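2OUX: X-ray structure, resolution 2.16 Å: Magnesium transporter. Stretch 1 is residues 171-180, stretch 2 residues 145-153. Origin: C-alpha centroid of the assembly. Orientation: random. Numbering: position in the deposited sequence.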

# COMPACT_ATOMS: atom_id res chain seq x y z
N GLU A 171 -3.22 2.81 11.82
CA GLU A 171 -3.62 3.03 10.42
C GLU A 171 -3.16 1.80 9.66
O GLU A 171 -3.94 1.11 9.02
CB GLU A 171 -2.88 4.24 9.81
CG GLU A 171 -3.68 5.52 9.59
CD GLU A 171 -4.57 5.49 8.37
OE1 GLU A 171 -4.12 5.15 7.26
OE2 GLU A 171 -5.75 5.81 8.51
N THR A 172 -1.86 1.54 9.74
CA THR A 172 -1.27 0.39 9.07
C THR A 172 -0.20 -0.22 9.96
O THR A 172 0.41 0.47 10.78
CB THR A 172 -0.61 0.81 7.75
OG1 THR A 172 -0.18 -0.36 7.04
CG2 THR A 172 0.60 1.70 8.02
N ILE A 173 0.02 -1.51 9.81
CA ILE A 173 1.02 -2.22 10.58
C ILE A 173 1.99 -2.85 9.59
O ILE A 173 2.87 -3.59 9.98
CB ILE A 173 0.39 -3.35 11.44
CG1 ILE A 173 -0.13 -4.48 10.54
CG2 ILE A 173 -0.74 -2.78 12.29
CD1 ILE A 173 -0.42 -5.76 11.30
N TYR A 174 1.82 -2.54 8.31
CA TYR A 174 2.68 -3.13 7.29
C TYR A 174 4.10 -2.63 7.32
O TYR A 174 4.98 -3.16 6.64
CB TYR A 174 2.03 -3.01 5.91
CG TYR A 174 0.75 -3.84 5.86
CD1 TYR A 174 0.66 -5.03 6.59
CD2 TYR A 174 -0.36 -3.43 5.13
CE1 TYR A 174 -0.51 -5.79 6.61
CE2 TYR A 174 -1.55 -4.18 5.14
CZ TYR A 174 -1.61 -5.36 5.89
OH TYR A 174 -2.78 -6.10 5.92
N TYR A 175 4.33 -1.60 8.12
CA TYR A 175 5.66 -1.06 8.32
C TYR A 175 5.71 -0.86 9.83
O TYR A 175 4.76 -0.36 10.42
CB TYR A 175 5.86 0.29 7.62
CG TYR A 175 6.23 0.19 6.17
CD1 TYR A 175 7.31 -0.58 5.76
CD2 TYR A 175 5.49 0.85 5.19
CE1 TYR A 175 7.65 -0.69 4.42
CE2 TYR A 175 5.82 0.74 3.85
CZ TYR A 175 6.90 -0.03 3.47
OH TYR A 175 7.23 -0.15 2.14
N VAL A 176 6.80 -1.29 10.45
CA VAL A 176 6.96 -1.11 11.89
C VAL A 176 8.17 -0.21 12.09
O VAL A 176 9.28 -0.57 11.69
CB VAL A 176 7.19 -2.44 12.61
CG1 VAL A 176 7.30 -2.21 14.11
CG2 VAL A 176 6.05 -3.40 12.30
N TYR A 177 7.96 0.94 12.69
CA TYR A 177 9.06 1.87 12.91
C TYR A 177 9.77 1.61 14.24
O TYR A 177 9.15 1.25 15.23
CB TYR A 177 8.52 3.30 12.82
CG TYR A 177 7.84 3.52 11.49
CD1 TYR A 177 8.59 3.79 10.34
CD2 TYR A 177 6.46 3.35 11.35
CE1 TYR A 177 7.99 3.87 9.09
CE2 TYR A 177 5.85 3.43 10.10
CZ TYR A 177 6.63 3.68 8.98
OH TYR A 177 6.04 3.67 7.74
N VAL A 178 11.09 1.78 14.23
CA VAL A 178 11.87 1.55 15.43
C VAL A 178 12.37 2.88 15.97
O VAL A 178 12.97 3.65 15.23
CB VAL A 178 13.08 0.63 15.15
CG1 VAL A 178 13.83 0.32 16.44
CG2 VAL A 178 12.61 -0.67 14.48
N VAL A 179 12.10 3.16 17.23
CA VAL A 179 12.55 4.40 17.85
C VAL A 179 13.32 4.10 19.12
O VAL A 179 13.29 2.97 19.61
CB VAL A 179 11.36 5.32 18.26
CG1 VAL A 179 10.61 5.80 17.03
CG2 VAL A 179 10.44 4.58 19.21
N ASP A 180 14.01 5.10 19.65
CA ASP A 180 14.74 4.94 20.90
C ASP A 180 13.83 5.51 21.99
O ASP A 180 12.67 5.81 21.71
CB ASP A 180 16.09 5.67 20.86
CG ASP A 180 15.94 7.16 20.61
OD1 ASP A 180 14.81 7.67 20.68
OD2 ASP A 180 16.98 7.81 20.34
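Stretch 2 145-153: TEFVSIVAN

Part of stretch 2, including S149 and I150, is a strand parallel to the one in stretch 1 that includes Y175 to V179; A152 (phi/psi -62/-54) is no longer extended. The register pairs Y177 with S149 and V178 with I150.

Three backbone hydrogen bonds hold the strands together. Y177 N donates to V148 O at 2.9 Å. Two residues on, I150 N donates to Y177 O at 2.8 Å. V179 N then donates to I150 O, also at 2.8 Å. Y177 thus uses both its N and its O on stretch 2, and I150 does the same on stretch 1. V179 O finds no N-H donor in stretch 2; V151 CA approaches it at 3.5 Å in a CA-H...O contact.

Before Y177 the direct ladder stops, and a water fills the gap. Water 1 accepts from V148 N at 2.9 Å and donates to T172 O at 2.6 Å and Y175 O at 2.8 Å. All three backbone groups are satisfied by this one molecule. Further back, E171 N donates to E146 O at 2.6 Å.

Apolar side chains pack beside the ladder. V148 CG2 lies 3.9 Å from I173 CG2. V176 CG1 reaches V148 CG1 at 4.0 Å and I150 CG1 at 3.8 Å. The side chains of Y177 and S149 lie on one face of the sheet, those of V178 and I150 on the other.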

# COMPACT_ATOMS: atom_id res chain seq x y z
N THR A 145 -1.41 10.12 13.01
CA THR A 145 -0.68 9.61 14.16
C THR A 145 -0.74 8.12 14.51
O THR A 145 0.05 7.65 15.32
CB THR A 145 -1.11 10.38 15.41
OG1 THR A 145 -2.53 10.25 15.57
CG2 THR A 145 -0.76 11.86 15.26
N GLU A 146 -1.67 7.38 13.93
CA GLU A 146 -1.80 5.98 14.29
C GLU A 146 -0.84 5.03 13.58
O GLU A 146 -1.25 4.27 12.71
CB GLU A 146 -3.25 5.56 14.10
CG GLU A 146 -4.24 6.45 14.87
CD GLU A 146 -4.54 7.77 14.14
OE1 GLU A 146 -4.08 7.94 12.99
OE2 GLU A 146 -5.24 8.64 14.70
N PHE A 147 0.43 5.07 13.98
CA PHE A 147 1.47 4.21 13.41
C PHE A 147 2.02 3.28 14.49
O PHE A 147 1.82 3.51 15.69
CB PHE A 147 2.61 5.07 12.85
CG PHE A 147 3.26 5.98 13.87
CD1 PHE A 147 4.10 5.47 14.85
CD2 PHE A 147 2.98 7.35 13.89
CE1 PHE A 147 4.65 6.29 15.83
CE2 PHE A 147 3.53 8.18 14.86
CZ PHE A 147 4.37 7.65 15.84
N VAL A 148 2.74 2.25 14.07
CA VAL A 148 3.31 1.30 15.02
C VAL A 148 4.80 1.54 15.22
O VAL A 148 5.58 1.53 14.27
CB VAL A 148 3.14 -0.16 14.55
CG1 VAL A 148 3.70 -1.11 15.59
CG2 VAL A 148 1.68 -0.45 14.27
N SER A 149 5.21 1.75 16.46
CA SER A 149 6.62 1.95 16.75
C SER A 149 7.07 1.04 17.90
O SER A 149 6.30 0.76 18.82
CB SER A 149 6.88 3.41 17.11
OG SER A 149 5.97 3.88 18.08
N ILE A 150 8.30 0.55 17.81
CA ILE A 150 8.86 -0.32 18.83
C ILE A 150 10.31 0.06 19.06
O ILE A 150 10.86 0.89 18.33
CB ILE A 150 8.83 -1.80 18.39
CG1 ILE A 150 9.61 -1.95 17.08
CG2 ILE A 150 7.40 -2.27 18.24
CD1 ILE A 150 9.91 -3.38 16.68
N VAL A 151 10.93 -0.53 20.08
CA VAL A 151 12.33 -0.27 20.38
C VAL A 151 13.15 -1.40 19.78
O VAL A 151 12.65 -2.51 19.58
CB VAL A 151 12.62 -0.24 21.90
CG1 VAL A 151 11.89 0.93 22.53
CG2 VAL A 151 12.20 -1.56 22.55
N ALA A 152 14.42 -1.11 19.52
CA ALA A 152 15.35 -2.07 18.93
C ALA A 152 15.64 -3.34 19.73
O ALA A 152 15.50 -4.44 19.19
CB ALA A 152 16.65 -1.36 18.60
N ASN A 153 16.05 -3.20 20.99
CA ASN A 153 16.41 -4.35 21.83
C ASN A 153 15.21 -5.18 22.28
O ASN A 153 15.04 -5.48 23.45
CB ASN A 153 17.21 -3.88 23.05
CG ASN A 153 17.71 -5.04 23.91
OD1 ASN A 153 17.13 -5.34 24.97
ND2 ASN A 153 18.77 -5.70 23.46
O HOH W 1 2.80 1.47 11.25